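Local coordinates for protein inorganic polyphosphate/ATP-glucomannokinase (PDB 1WOQ) that phosphorylates glucose and mannose, drawing the phosphoryl group from inorganic polyphosphate or ATP, at residues P48-S53 with N96-W101; P83-H88 with N166-H171; H88-S93 with N103-A108; G142-I147 with L217-G222; G170-D175 with S207-L212. All coordinates share one frame; numbering follows the deposited sequence.

The five contacts show how chemistry follows place in a two-lobed sugar kinase fold. Contact 4 is the buried one: two parallel strands in the middle of a sheet, joined by backbone bonds and aliphatic packing. Contacts 1, 2 and 5 lie at the surface, and contact 3 is partly buried. Contact 5 is held by packing, without hydrogen bonds between its segments; its Val-209 also covers Leu-145 and Phe-218 of contact 4. Contacts 1 and 3 adjoin in the other lobe, where helix starts are fixed by caps and carbonyl groups. Contact 2, which shares His-88 with contact 3 and His-171 with contact 5, packs Ile-85 across its segments and turns polar groups to the glucose.

Contact 1: residues P48-S53 with N96-W101; sequences PATPES and NVDKSW
Ala-49 meets Trp-101 just ahead of the capping box that opens helix 51-66, an example of how a helix start can be tied to a distant loop. The carbonyl oxygen Ala-49 O accepts from the indole nitrogen Trp-101 NE1 at 2.9 Å. This bond is bent, 142° at the hydrogen, and the oxygen sits at the ring edge, tilted 21° out of the indole plane. Ala-49 is also the centre of an inverse gamma turn. Next comes Thr-50, the N-cap residue, whose OG1 accepts from Ser-53 N while Thr-50 N donates to Ser-53 OG at 2.9 Å. Pro-51 then lies over one face of the indole. Its CA stands 3.7 Å from the centroid of the six-membered ring of Trp-101, a CH-pi contact, and its CG rests 3.8 Å from Trp-101 CD2. An alanine in place of Trp-101 would probably leave Ala-49 O without its indole donor and open a gap beside Pro-51. Around the pair, Phe-82 of strand 78-82 and Leu-109 of helix 106-114 also touch the indole, which thus joins the two helices. The partner segment has its own turn: Asp-98 OD2 accepts from Ser-100 N at 3.1 Å, an Asx turn leading into the short 3-10 segment 99-101. Ser-100 OG, placed between its backbone N and carbonyl carbon (chi1 62°), comes to 3.1 Å from Pro-51 CD.

Contact 2: residues P83-H88 with N166-H171; sequences PGIIQH and NAELGH. With BGC (beta-D-glucopyranose), chain C.
Ile-85 is turned against two side chains at once, crossing both Asn-166 and Glu-168 obliquely. Its two branches divide the work: CG2 packs on Asn-166 CG at 3.8 Å, whereas CG1 lies 3.8 Å from Glu-168 CG. The Asn-166 amide also comes close to the backbone of Ile-86. Glu-168 shows how an apolar stem can steer a polar end. Its chain bends at chi2 (-74°), and beyond the bend the carboxylate faces the glucose, each oxygen taking one hydroxyl: O2 of the sugar donates to Glu-168 OE1 at 2.6 Å and O3 to Glu-168 OE2, also at 2.6 Å. His-171 presents its ring edge to the same sugar, with O2 in the ring plane. Its NE2 donates to O2 at 2.8 Å and to the anomeric O1 at a longer 3.2 Å, so O2 is held by both residues. Behind the ring, His-171 ND1 is bonded to Asp-178 OD2, which probably helps fix the rotation of the imidazole. On the opposing segment Gly-84 N stands 3.2 Å from O3, and Gly-84 O accepts from Asn-122. Glu-168 and His-171, the ends of an E-x-G-H sequence, form part of this enzyme's glucose pocket, consistent with the sugar site of ROK kinases.

Contact 3: residues H88-S93 with N103-A108; sequences HGVVHS and NTDIDA
Val-91 supplies its backbone N and O to the loop before helix 106-114. Its N donates to Thr-104 O at 3.0 Å in a nearly straight bond (168°), and its O accepts from Asn-103 N at 2.8 Å. One residue back, Val-90 forms a single bridge with Asp-105, and beyond it Asp-107 N reaches Gly-89 O at 3.3 Å. Asp-105 is the N-cap of the helix: Ala-108 N meets its OD1 from above the carboxylate plane at 3.0 Å. A water donates to the same OD1 at 2.7 Å and also to His-88 O, linking the cap to the turn that joins strands 86-87 and 90-91. Asp-107 lays its carboxylate against Gly-89, CG to CA at 3.4 Å, while its OD1 takes Val-120 N of strand 118-122. Gly-89, with its positive phi and Asp-107 CG so near its CA, suits a residue without a side chain. Farther in, Val-91 CG2 packs on Ile-106 CG2 at 3.9 Å, and both side chains touch Phe-82. The chemistry is mostly that of backbone groups, which implies a helix start set by chain geometry, with Gly-89 O probably favoured by the positive end of the helix dipole.

Contact 4: residues G142-I147 with L217-G222; sequences GTVLVI and LFIVGG
Leu-145 and Ile-147 each bridge two residues of strand 217-221 with their backbone N and O, the pattern that defines a parallel pair. Leu-145 N donates to Leu-217 O at 3.1 Å and Leu-145 O accepts from Ile-219 N at 3.0 Å. Ile-147 repeats the scheme with Ile-219 O and Gly-221 N. The axes of segments 143-147 and 217-221 come to 4.7 Å at closest, 19° from parallel. On one face Ile-219 CD1 touches both Val-144 CG1, at 3.8 Å, and Val-146 CG2, at 4.2 Å. On the other, Phe-218 and Leu-145 lie side by side, pointing the same way, with Phe-218 CE2 4.0 Å from Leu-145 CD1. An alanine at Phe-218 would probably open a gap beside Leu-145 and lose the edge-to-face partner of Phe-206. Leu-217 N is buried here without a partner. The Leu-145 and Phe-218 face is covered by helix 195-213, through Val-209 and Phe-206, whereas Ile-219 meets Ala-136 and Ala-244 on the far side. Strands 153-159 and 241-243 flank the pair, completing the centre of a five-stranded mixed sheet in the 3-2-1-4-5 order of the actin-like ATPase fold.

Contact 5: residues G170-D175 with S207-L212; sequences GHLEID and SHVEFL. With BGC (beta-D-glucopyranose), chain C.
Ile-174 approaches the ring of His-208 obliquely, the two side chains sliding past each other in opposite directions, and both CG1 and CD1 of Ile-174 come to 3.9 Å from His-208 ND1. Over one face of the ring lies Leu-212, one turn farther along the same helix, with Leu-212 CG 4.0 Å above the plane and offset toward the rim. CG of His-208 lies anti to the backbone N (chi1 179°), which starts the side chain toward Ile-174. Strand 173-174 pairs with strand 177-178 in a tight antiparallel hairpin, so this is a small hairpin lying on the flank of helix 195-213. Just ahead of the strand, Leu-172 CD1 meets two residues of the helix. Leu-172 crosses Val-209 at about a right angle, CD1 to CG2 at 3.7 Å, and meets Leu-212 tip to tip, CD1 to CD1 at 3.9 Å. Val-209 is shared, since it also touches Phe-218 of strand 217-221. The contact is packing, with the imidazole taking part; nearby, Asp-175 forms a salt bridge with Arg-204 of the helix. At the near end of the segment, His-171 stands next to Leu-172 in the chain and belongs to the glucose pocket, with Ala-95 and Glu-180 touching its side chain.

Contact 1: residues P48-S53 with N96-W101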
# COMPACT_ATOMS: atom_id res chain seq x y z
N PRO A 48 -19.28 -6.43 -6.98
CA PRO A 48 -18.32 -5.34 -7.23
C PRO A 48 -17.93 -4.62 -5.94
O PRO A 48 -18.68 -4.61 -4.97
CB PRO A 48 -19.08 -4.43 -8.19
CG PRO A 48 -20.49 -4.58 -7.73
CD PRO A 48 -20.60 -6.08 -7.53
N ALA A 49 -16.75 -4.01 -5.94
CA ALA A 49 -16.27 -3.29 -4.78
C ALA A 49 -16.68 -1.82 -4.89
O ALA A 49 -15.89 -0.97 -5.29
CB ALA A 49 -14.75 -3.40 -4.67
N THR A 50 -17.93 -1.54 -4.52
CA THR A 50 -18.46 -0.18 -4.58
C THR A 50 -18.31 0.51 -3.23
O THR A 50 -18.12 -0.15 -2.21
CB THR A 50 -19.95 -0.18 -4.94
OG1 THR A 50 -20.69 -0.83 -3.90
CG2 THR A 50 -20.18 -0.89 -6.26
N PRO A 51 -18.40 1.85 -3.21
CA PRO A 51 -18.28 2.59 -1.95
C PRO A 51 -19.16 2.00 -0.86
O PRO A 51 -18.72 1.80 0.27
CB PRO A 51 -18.72 4.00 -2.35
CG PRO A 51 -18.19 4.11 -3.75
CD PRO A 51 -18.58 2.77 -4.35
N GLU A 52 -20.41 1.70 -1.21
CA GLU A 52 -21.34 1.13 -0.25
C GLU A 52 -20.95 -0.25 0.26
O GLU A 52 -20.96 -0.49 1.47
CB GLU A 52 -22.74 1.08 -0.87
CG GLU A 52 -23.78 0.38 -0.01
CD GLU A 52 -25.19 0.60 -0.51
OE1 GLU A 52 -25.67 1.76 -0.47
OE2 GLU A 52 -25.83 -0.38 -0.96
N SER A 53 -20.59 -1.16 -0.64
CA SER A 53 -20.20 -2.51 -0.25
C SER A 53 -18.89 -2.53 0.53
O SER A 53 -18.76 -3.25 1.52
CB SER A 53 -20.08 -3.42 -1.48
OG SER A 53 -18.97 -3.06 -2.29
N ASN A 96 -7.91 0.20 -10.66
CA ASN A 96 -8.37 -1.18 -10.62
C ASN A 96 -9.54 -1.44 -9.67
O ASN A 96 -9.68 -2.54 -9.13
CB ASN A 96 -7.19 -2.08 -10.27
CG ASN A 96 -6.02 -1.88 -11.22
OD1 ASN A 96 -4.93 -1.45 -10.82
ND2 ASN A 96 -6.25 -2.18 -12.49
N VAL A 97 -10.37 -0.42 -9.49
CA VAL A 97 -11.56 -0.53 -8.65
C VAL A 97 -12.72 0.13 -9.37
O VAL A 97 -12.52 0.84 -10.36
CB VAL A 97 -11.34 0.15 -7.27
CG1 VAL A 97 -10.22 -0.55 -6.52
CG2 VAL A 97 -11.01 1.62 -7.46
N ASP A 98 -13.94 -0.09 -8.88
CA ASP A 98 -15.12 0.49 -9.52
C ASP A 98 -14.98 2.00 -9.70
O ASP A 98 -14.64 2.72 -8.76
CB ASP A 98 -16.37 0.19 -8.69
CG ASP A 98 -17.65 0.40 -9.48
OD1 ASP A 98 -17.99 -0.47 -10.30
OD2 ASP A 98 -18.30 1.45 -9.30
N LYS A 99 -15.28 2.48 -10.90
CA LYS A 99 -15.15 3.90 -11.19
C LYS A 99 -16.07 4.81 -10.37
O LYS A 99 -15.89 6.02 -10.36
CB LYS A 99 -15.34 4.13 -12.69
CG LYS A 99 -14.30 3.40 -13.52
CD LYS A 99 -12.88 3.81 -13.10
CE LYS A 99 -11.82 2.91 -13.72
NZ LYS A 99 -11.89 1.52 -13.18
N SER A 100 -17.04 4.22 -9.68
CA SER A 100 -17.95 5.02 -8.85
C SER A 100 -17.16 5.62 -7.68
O SER A 100 -17.64 6.50 -6.98
CB SER A 100 -19.10 4.16 -8.32
OG SER A 100 -18.62 3.11 -7.48
N TRP A 101 -15.94 5.13 -7.49
CA TRP A 101 -15.08 5.63 -6.43
C TRP A 101 -14.57 7.03 -6.74
O TRP A 101 -14.30 7.82 -5.84
CB TRP A 101 -13.90 4.69 -6.20
CG TRP A 101 -14.20 3.55 -5.29
CD1 TRP A 101 -14.33 2.24 -5.62
CD2 TRP A 101 -14.42 3.63 -3.88
NE1 TRP A 101 -14.61 1.49 -4.50
CE2 TRP A 101 -14.67 2.32 -3.42
CE3 TRP A 101 -14.43 4.69 -2.95
CZ2 TRP A 101 -14.93 2.04 -2.07
CZ3 TRP A 101 -14.68 4.41 -1.61
CH2 TRP A 101 -14.93 3.09 -1.19

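Contact 2: residues P83-H88 with N166-H171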
# COMPACT_ATOMS: atom_id res chain seq x y z
N PRO A 83 -6.44 1.97 -2.95
CA PRO A 83 -5.59 1.94 -4.15
C PRO A 83 -5.83 3.06 -5.16
O PRO A 83 -6.19 2.80 -6.30
CB PRO A 83 -5.89 0.56 -4.73
CG PRO A 83 -7.35 0.43 -4.46
CD PRO A 83 -7.49 0.94 -3.03
N GLY A 84 -5.60 4.29 -4.74
CA GLY A 84 -5.77 5.42 -5.64
C GLY A 84 -5.26 6.71 -5.03
O GLY A 84 -4.84 6.74 -3.88
N ILE A 85 -5.29 7.78 -5.82
CA ILE A 85 -4.84 9.09 -5.35
C ILE A 85 -5.85 9.58 -4.31
O ILE A 85 -7.06 9.58 -4.55
CB ILE A 85 -4.80 10.12 -6.50
CG1 ILE A 85 -3.78 9.68 -7.56
CG2 ILE A 85 -4.46 11.50 -5.96
CD1 ILE A 85 -3.84 10.51 -8.84
N ILE A 86 -5.35 10.00 -3.15
CA ILE A 86 -6.21 10.52 -2.08
C ILE A 86 -5.80 11.95 -1.75
O ILE A 86 -4.68 12.20 -1.31
CB ILE A 86 -6.09 9.67 -0.79
CG1 ILE A 86 -6.46 8.21 -1.06
CG2 ILE A 86 -6.99 10.27 0.30
CD1 ILE A 86 -7.88 7.98 -1.55
N GLN A 87 -6.72 12.89 -1.96
CA GLN A 87 -6.47 14.30 -1.65
C GLN A 87 -7.59 14.82 -0.76
O GLN A 87 -8.76 14.82 -1.14
CB GLN A 87 -6.41 15.13 -2.94
CG GLN A 87 -5.32 14.70 -3.93
CD GLN A 87 -5.24 15.60 -5.16
OE1 GLN A 87 -4.49 15.33 -6.10
NE2 GLN A 87 -6.01 16.68 -5.15
N HIS A 88 -7.22 15.25 0.45
CA HIS A 88 -8.20 15.76 1.40
C HIS A 88 -9.36 14.78 1.56
O HIS A 88 -10.53 15.18 1.53
CB HIS A 88 -8.72 17.12 0.95
CG HIS A 88 -7.68 18.20 0.95
ND1 HIS A 88 -7.19 18.77 -0.20
CD2 HIS A 88 -7.02 18.79 1.98
CE1 HIS A 88 -6.27 19.66 0.11
NE2 HIS A 88 -6.15 19.70 1.42
N ASN A 166 1.15 10.55 -2.87
CA ASN A 166 0.51 10.22 -4.13
C ASN A 166 1.33 10.03 -5.40
O ASN A 166 0.87 10.37 -6.48
CB ASN A 166 -0.60 11.24 -4.38
CG ASN A 166 -1.71 11.17 -3.34
OD1 ASN A 166 -2.10 12.17 -2.73
ND2 ASN A 166 -2.25 9.97 -3.15
N ALA A 167 2.54 9.49 -5.29
CA ALA A 167 3.31 9.25 -6.51
C ALA A 167 2.64 8.05 -7.18
O ALA A 167 2.40 7.03 -6.52
CB ALA A 167 4.77 8.93 -6.18
N GLU A 168 2.32 8.16 -8.47
CA GLU A 168 1.67 7.06 -9.18
C GLU A 168 2.57 6.49 -10.27
O GLU A 168 2.19 6.44 -11.44
CB GLU A 168 0.35 7.55 -9.80
CG GLU A 168 -0.79 7.74 -8.79
CD GLU A 168 -1.37 6.41 -8.32
OE1 GLU A 168 -1.36 5.44 -9.11
OE2 GLU A 168 -1.87 6.35 -7.17
N LEU A 169 3.76 6.06 -9.88
CA LEU A 169 4.74 5.51 -10.81
C LEU A 169 4.32 4.22 -11.49
O LEU A 169 4.96 3.78 -12.45
CB LEU A 169 6.08 5.31 -10.09
CG LEU A 169 7.09 6.46 -10.14
CD1 LEU A 169 6.39 7.80 -10.25
CD2 LEU A 169 7.98 6.41 -8.91
N GLY A 170 3.24 3.60 -11.00
CA GLY A 170 2.76 2.39 -11.62
C GLY A 170 2.08 2.75 -12.93
O GLY A 170 1.77 1.88 -13.74
N HIS A 171 1.87 4.05 -13.14
CA HIS A 171 1.22 4.52 -14.35
C HIS A 171 2.12 5.29 -15.30
O HIS A 171 1.65 6.02 -16.17
CB HIS A 171 -0.04 5.30 -13.99
CG HIS A 171 -1.09 4.44 -13.35
ND1 HIS A 171 -1.66 3.37 -14.01
CD2 HIS A 171 -1.60 4.43 -12.10
CE1 HIS A 171 -2.47 2.73 -13.18
NE2 HIS A 171 -2.45 3.35 -12.01
C2 BGC C . -3.10 2.53 -8.39
C3 BGC C . -2.29 3.00 -7.18
C4 BGC C . -2.06 1.82 -6.21
C5 BGC C . -1.43 0.65 -6.97
C6 BGC C . -1.24 -0.59 -6.12
C1 BGC C . -2.39 1.34 -9.04
O1 BGC C . -3.12 0.86 -10.12
O2 BGC C . -3.23 3.58 -9.33
O3 BGC C . -2.97 4.05 -6.51
O4 BGC C . -1.20 2.23 -5.15
O5 BGC C . -2.27 0.27 -8.09
O6 BGC C . -2.45 -0.98 -5.49

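Contact 3: residues H88-S93 with N103-A108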
# COMPACT_ATOMS: atom_id res chain seq x y z
N HIS A 88 -7.22 15.25 0.45
CA HIS A 88 -8.20 15.76 1.40
C HIS A 88 -9.36 14.78 1.56
O HIS A 88 -10.53 15.18 1.53
CB HIS A 88 -8.72 17.12 0.95
CG HIS A 88 -7.68 18.20 0.95
ND1 HIS A 88 -7.19 18.77 -0.20
CD2 HIS A 88 -7.02 18.79 1.98
CE1 HIS A 88 -6.27 19.66 0.11
NE2 HIS A 88 -6.15 19.70 1.42
N GLY A 89 -9.02 13.50 1.70
CA GLY A 89 -10.02 12.46 1.89
C GLY A 89 -10.87 12.08 0.69
O GLY A 89 -11.81 11.30 0.82
N VAL A 90 -10.54 12.61 -0.48
CA VAL A 90 -11.31 12.33 -1.69
C VAL A 90 -10.51 11.48 -2.68
O VAL A 90 -9.32 11.71 -2.89
CB VAL A 90 -11.75 13.64 -2.37
CG1 VAL A 90 -12.52 13.34 -3.65
CG2 VAL A 90 -12.62 14.44 -1.41
N VAL A 91 -11.17 10.49 -3.27
CA VAL A 91 -10.52 9.60 -4.23
C VAL A 91 -10.43 10.25 -5.61
O VAL A 91 -11.44 10.68 -6.17
CB VAL A 91 -11.30 8.26 -4.35
CG1 VAL A 91 -10.68 7.39 -5.44
CG2 VAL A 91 -11.29 7.53 -3.01
N HIS A 92 -9.21 10.33 -6.15
CA HIS A 92 -9.02 10.95 -7.46
C HIS A 92 -8.58 10.01 -8.58
O HIS A 92 -8.31 10.45 -9.70
CB HIS A 92 -8.05 12.14 -7.35
CG HIS A 92 -8.64 13.35 -6.70
ND1 HIS A 92 -8.88 13.42 -5.34
CD2 HIS A 92 -9.10 14.51 -7.22
CE1 HIS A 92 -9.45 14.58 -5.06
NE2 HIS A 92 -9.59 15.26 -6.18
N SER A 93 -8.49 8.72 -8.27
CA SER A 93 -8.14 7.73 -9.28
C SER A 93 -8.69 6.39 -8.82
O SER A 93 -8.81 6.14 -7.63
CB SER A 93 -6.62 7.64 -9.49
OG SER A 93 -5.96 7.03 -8.40
N ASN A 103 -14.03 10.74 -7.25
CA ASN A 103 -14.62 11.91 -6.62
C ASN A 103 -15.42 11.60 -5.35
O ASN A 103 -16.20 12.43 -4.87
CB ASN A 103 -15.50 12.67 -7.61
CG ASN A 103 -15.29 14.17 -7.55
OD1 ASN A 103 -15.94 14.93 -8.27
ND2 ASN A 103 -14.37 14.60 -6.70
N THR A 104 -15.23 10.40 -4.82
CA THR A 104 -15.93 10.01 -3.60
C THR A 104 -15.15 10.46 -2.37
O THR A 104 -13.94 10.24 -2.28
CB THR A 104 -16.10 8.47 -3.52
OG1 THR A 104 -17.05 8.05 -4.51
CG2 THR A 104 -16.59 8.05 -2.14
N ASP A 105 -15.83 11.12 -1.43
CA ASP A 105 -15.18 11.55 -0.20
C ASP A 105 -15.17 10.30 0.67
O ASP A 105 -16.12 10.04 1.41
CB ASP A 105 -16.00 12.65 0.49
CG ASP A 105 -15.27 13.27 1.66
OD1 ASP A 105 -14.44 12.59 2.30
OD2 ASP A 105 -15.54 14.46 1.96
N ILE A 106 -14.11 9.51 0.55
CA ILE A 106 -14.01 8.27 1.31
C ILE A 106 -13.85 8.49 2.81
O ILE A 106 -14.32 7.68 3.61
CB ILE A 106 -12.88 7.36 0.73
CG1 ILE A 106 -12.89 6.00 1.42
CG2 ILE A 106 -11.52 8.05 0.85
CD1 ILE A 106 -12.00 4.96 0.73
N ASP A 107 -13.21 9.59 3.21
CA ASP A 107 -13.06 9.87 4.64
C ASP A 107 -14.44 10.06 5.25
O ASP A 107 -14.74 9.50 6.31
CB ASP A 107 -12.22 11.13 4.87
CG ASP A 107 -10.73 10.86 4.83
OD1 ASP A 107 -10.34 9.78 4.33
OD2 ASP A 107 -9.95 11.71 5.30
N ALA A 108 -15.28 10.85 4.58
CA ALA A 108 -16.63 11.12 5.07
C ALA A 108 -17.45 9.83 5.05
O ALA A 108 -18.16 9.52 6.01
CB ALA A 108 -17.30 12.18 4.19
O HOH W 1 -12.91 14.38 3.54

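Contact 4: residues G142-I147 with L217-G222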
# COMPACT_ATOMS: atom_id res chain seq x y z
N GLY A 142 17.69 10.78 1.72
CA GLY A 142 17.56 10.96 0.29
C GLY A 142 16.33 10.27 -0.27
O GLY A 142 15.40 9.92 0.46
N THR A 143 16.34 10.05 -1.57
CA THR A 143 15.22 9.43 -2.26
C THR A 143 15.17 7.92 -2.14
O THR A 143 16.11 7.22 -2.52
CB THR A 143 15.24 9.80 -3.74
OG1 THR A 143 15.18 11.23 -3.86
CG2 THR A 143 14.06 9.18 -4.48
N VAL A 144 14.06 7.42 -1.60
CA VAL A 144 13.84 5.99 -1.44
C VAL A 144 12.49 5.69 -2.09
O VAL A 144 11.48 6.26 -1.72
CB VAL A 144 13.79 5.59 0.06
CG1 VAL A 144 13.39 4.13 0.20
CG2 VAL A 144 15.16 5.82 0.69
N LEU A 145 12.48 4.79 -3.06
CA LEU A 145 11.23 4.47 -3.74
C LEU A 145 10.76 3.06 -3.44
O LEU A 145 11.46 2.09 -3.72
CB LEU A 145 11.38 4.67 -5.26
CG LEU A 145 11.86 6.06 -5.68
CD1 LEU A 145 12.03 6.11 -7.20
CD2 LEU A 145 10.86 7.11 -5.22
N VAL A 146 9.57 2.96 -2.85
CA VAL A 146 8.99 1.67 -2.51
C VAL A 146 8.01 1.33 -3.63
O VAL A 146 7.00 2.00 -3.81
CB VAL A 146 8.24 1.73 -1.17
CG1 VAL A 146 7.78 0.34 -0.76
CG2 VAL A 146 9.16 2.31 -0.10
N ILE A 147 8.34 0.30 -4.41
CA ILE A 147 7.51 -0.12 -5.53
C ILE A 147 6.80 -1.41 -5.15
O ILE A 147 7.46 -2.41 -4.84
CB ILE A 147 8.38 -0.38 -6.78
CG1 ILE A 147 9.17 0.89 -7.15
CG2 ILE A 147 7.51 -0.84 -7.94
CD1 ILE A 147 8.31 2.10 -7.50
N LEU A 217 17.79 4.01 -2.89
CA LEU A 217 17.36 2.63 -2.69
C LEU A 217 15.99 2.34 -3.28
O LEU A 217 15.12 3.21 -3.32
CB LEU A 217 17.32 2.33 -1.18
CG LEU A 217 16.81 0.97 -0.69
CD1 LEU A 217 17.85 -0.09 -1.02
CD2 LEU A 217 16.56 1.02 0.82
N PHE A 218 15.81 1.11 -3.73
CA PHE A 218 14.54 0.63 -4.26
C PHE A 218 14.11 -0.44 -3.26
O PHE A 218 14.92 -1.27 -2.87
CB PHE A 218 14.71 -0.06 -5.62
CG PHE A 218 14.63 0.86 -6.80
CD1 PHE A 218 15.63 0.83 -7.78
CD2 PHE A 218 13.54 1.70 -6.99
CE1 PHE A 218 15.53 1.61 -8.93
CE2 PHE A 218 13.43 2.48 -8.14
CZ PHE A 218 14.43 2.44 -9.11
N ILE A 219 12.85 -0.41 -2.84
CA ILE A 219 12.34 -1.42 -1.92
C ILE A 219 11.15 -2.03 -2.65
O ILE A 219 10.23 -1.31 -3.04
CB ILE A 219 11.87 -0.82 -0.59
CG1 ILE A 219 13.05 -0.18 0.15
CG2 ILE A 219 11.23 -1.91 0.27
CD1 ILE A 219 12.66 0.60 1.39
N VAL A 220 11.17 -3.34 -2.86
CA VAL A 220 10.09 -3.99 -3.57
C VAL A 220 9.07 -4.63 -2.64
O VAL A 220 9.40 -5.53 -1.87
CB VAL A 220 10.63 -5.06 -4.54
CG1 VAL A 220 9.48 -5.68 -5.32
CG2 VAL A 220 11.64 -4.43 -5.50
N GLY A 221 7.83 -4.14 -2.73
CA GLY A 221 6.76 -4.67 -1.90
C GLY A 221 5.73 -5.41 -2.73
O GLY A 221 5.97 -5.75 -3.89
N GLY A 222 4.57 -5.66 -2.13
CA GLY A 222 3.53 -6.39 -2.82
C GLY A 222 3.65 -7.87 -2.56
O GLY A 222 4.70 -8.35 -2.13

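Contact 5: residues G170-D175 with S207-L212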
# COMPACT_ATOMS: atom_id res chain seq x y z
N GLY A 170 3.24 3.60 -11.00
CA GLY A 170 2.76 2.39 -11.62
C GLY A 170 2.08 2.75 -12.93
O GLY A 170 1.77 1.88 -13.74
N HIS A 171 1.87 4.05 -13.14
CA HIS A 171 1.22 4.52 -14.35
C HIS A 171 2.12 5.29 -15.30
O HIS A 171 1.65 6.02 -16.17
CB HIS A 171 -0.04 5.30 -13.99
CG HIS A 171 -1.09 4.44 -13.35
ND1 HIS A 171 -1.66 3.37 -14.01
CD2 HIS A 171 -1.60 4.43 -12.10
CE1 HIS A 171 -2.47 2.73 -13.18
NE2 HIS A 171 -2.45 3.35 -12.01
N LEU A 172 3.42 5.13 -15.11
CA LEU A 172 4.38 5.74 -16.01
C LEU A 172 4.14 4.95 -17.29
O LEU A 172 3.73 3.79 -17.24
CB LEU A 172 5.81 5.45 -15.55
CG LEU A 172 6.39 6.19 -14.35
CD1 LEU A 172 7.69 5.51 -13.91
CD2 LEU A 172 6.65 7.64 -14.74
N GLU A 173 4.37 5.58 -18.44
CA GLU A 173 4.22 4.86 -19.69
C GLU A 173 5.60 4.31 -20.00
O GLU A 173 6.59 5.01 -19.87
CB GLU A 173 3.78 5.79 -20.81
CG GLU A 173 3.74 5.12 -22.17
CD GLU A 173 3.43 6.08 -23.28
OE1 GLU A 173 4.16 6.07 -24.29
OE2 GLU A 173 2.45 6.85 -23.14
N ILE A 174 5.66 3.04 -20.39
CA ILE A 174 6.94 2.43 -20.72
C ILE A 174 6.74 1.52 -21.93
O ILE A 174 5.90 0.63 -21.92
CB ILE A 174 7.50 1.61 -19.54
CG1 ILE A 174 7.77 2.53 -18.35
CG2 ILE A 174 8.78 0.90 -19.96
CD1 ILE A 174 8.31 1.83 -17.14
N ASP A 175 7.53 1.78 -22.97
CA ASP A 175 7.45 1.02 -24.21
C ASP A 175 6.03 0.93 -24.78
O ASP A 175 5.56 -0.14 -25.16
CB ASP A 175 8.07 -0.37 -24.01
CG ASP A 175 9.55 -0.30 -23.69
OD1 ASP A 175 10.24 0.55 -24.30
OD2 ASP A 175 10.04 -1.08 -22.85
N SER A 207 15.18 0.35 -14.32
CA SER A 207 16.26 1.15 -14.91
C SER A 207 15.68 2.48 -15.39
O SER A 207 16.35 3.51 -15.32
CB SER A 207 16.94 0.40 -16.06
OG SER A 207 16.06 0.17 -17.14
N HIS A 208 14.44 2.47 -15.86
CA HIS A 208 13.81 3.71 -16.31
C HIS A 208 13.57 4.63 -15.11
O HIS A 208 13.90 5.81 -15.15
CB HIS A 208 12.48 3.44 -17.00
CG HIS A 208 11.78 4.68 -17.47
ND1 HIS A 208 10.50 5.01 -17.07
CD2 HIS A 208 12.19 5.67 -18.29
CE1 HIS A 208 10.15 6.16 -17.62
NE2 HIS A 208 11.16 6.58 -18.37
N VAL A 209 12.99 4.08 -14.04
CA VAL A 209 12.71 4.86 -12.84
C VAL A 209 14.01 5.35 -12.21
O VAL A 209 14.08 6.43 -11.63
CB VAL A 209 11.89 4.03 -11.83
CG1 VAL A 209 11.68 4.81 -10.54
CG2 VAL A 209 10.53 3.66 -12.44
N GLU A 210 15.05 4.53 -12.32
CA GLU A 210 16.36 4.86 -11.79
C GLU A 210 16.89 6.10 -12.51
O GLU A 210 17.48 6.99 -11.89
CB GLU A 210 17.29 3.66 -12.01
CG GLU A 210 18.76 3.90 -11.77
CD GLU A 210 19.54 2.61 -11.82
OE1 GLU A 210 19.55 1.89 -10.79
OE2 GLU A 210 20.11 2.29 -12.88
N PHE A 211 16.66 6.16 -13.82
CA PHE A 211 17.11 7.32 -14.59
C PHE A 211 16.27 8.54 -14.22
O PHE A 211 16.78 9.66 -14.15
CB PHE A 211 16.99 7.05 -16.09
CG PHE A 211 17.47 8.18 -16.96
CD1 PHE A 211 16.65 9.27 -17.23
CD2 PHE A 211 18.77 8.18 -17.46
CE1 PHE A 211 17.11 10.35 -17.99
CE2 PHE A 211 19.24 9.25 -18.23
CZ PHE A 211 18.41 10.33 -18.49
N LEU A 212 14.99 8.32 -13.97
CA LEU A 212 14.10 9.42 -13.62
C LEU A 212 14.40 10.06 -12.26
O LEU A 212 14.26 11.28 -12.12
CB LEU A 212 12.64 8.94 -13.62
CG LEU A 212 12.00 8.55 -14.95
CD1 LEU A 212 10.58 8.05 -14.72
CD2 LEU A 212 11.99 9.76 -15.89
C2 BGC C . -3.10 2.53 -8.39
C3 BGC C . -2.29 3.00 -7.18
C4 BGC C . -2.06 1.82 -6.21
C5 BGC C . -1.43 0.65 -6.97
C6 BGC C . -1.24 -0.59 -6.12
C1 BGC C . -2.39 1.34 -9.04
O1 BGC C . -3.12 0.86 -10.12
O2 BGC C . -3.23 3.58 -9.33
O3 BGC C . -2.97 4.05 -6.51
O4 BGC C . -1.20 2.23 -5.15
O5 BGC C . -2.27 0.27 -8.09
O6 BGC C . -2.45 -0.98 -5.49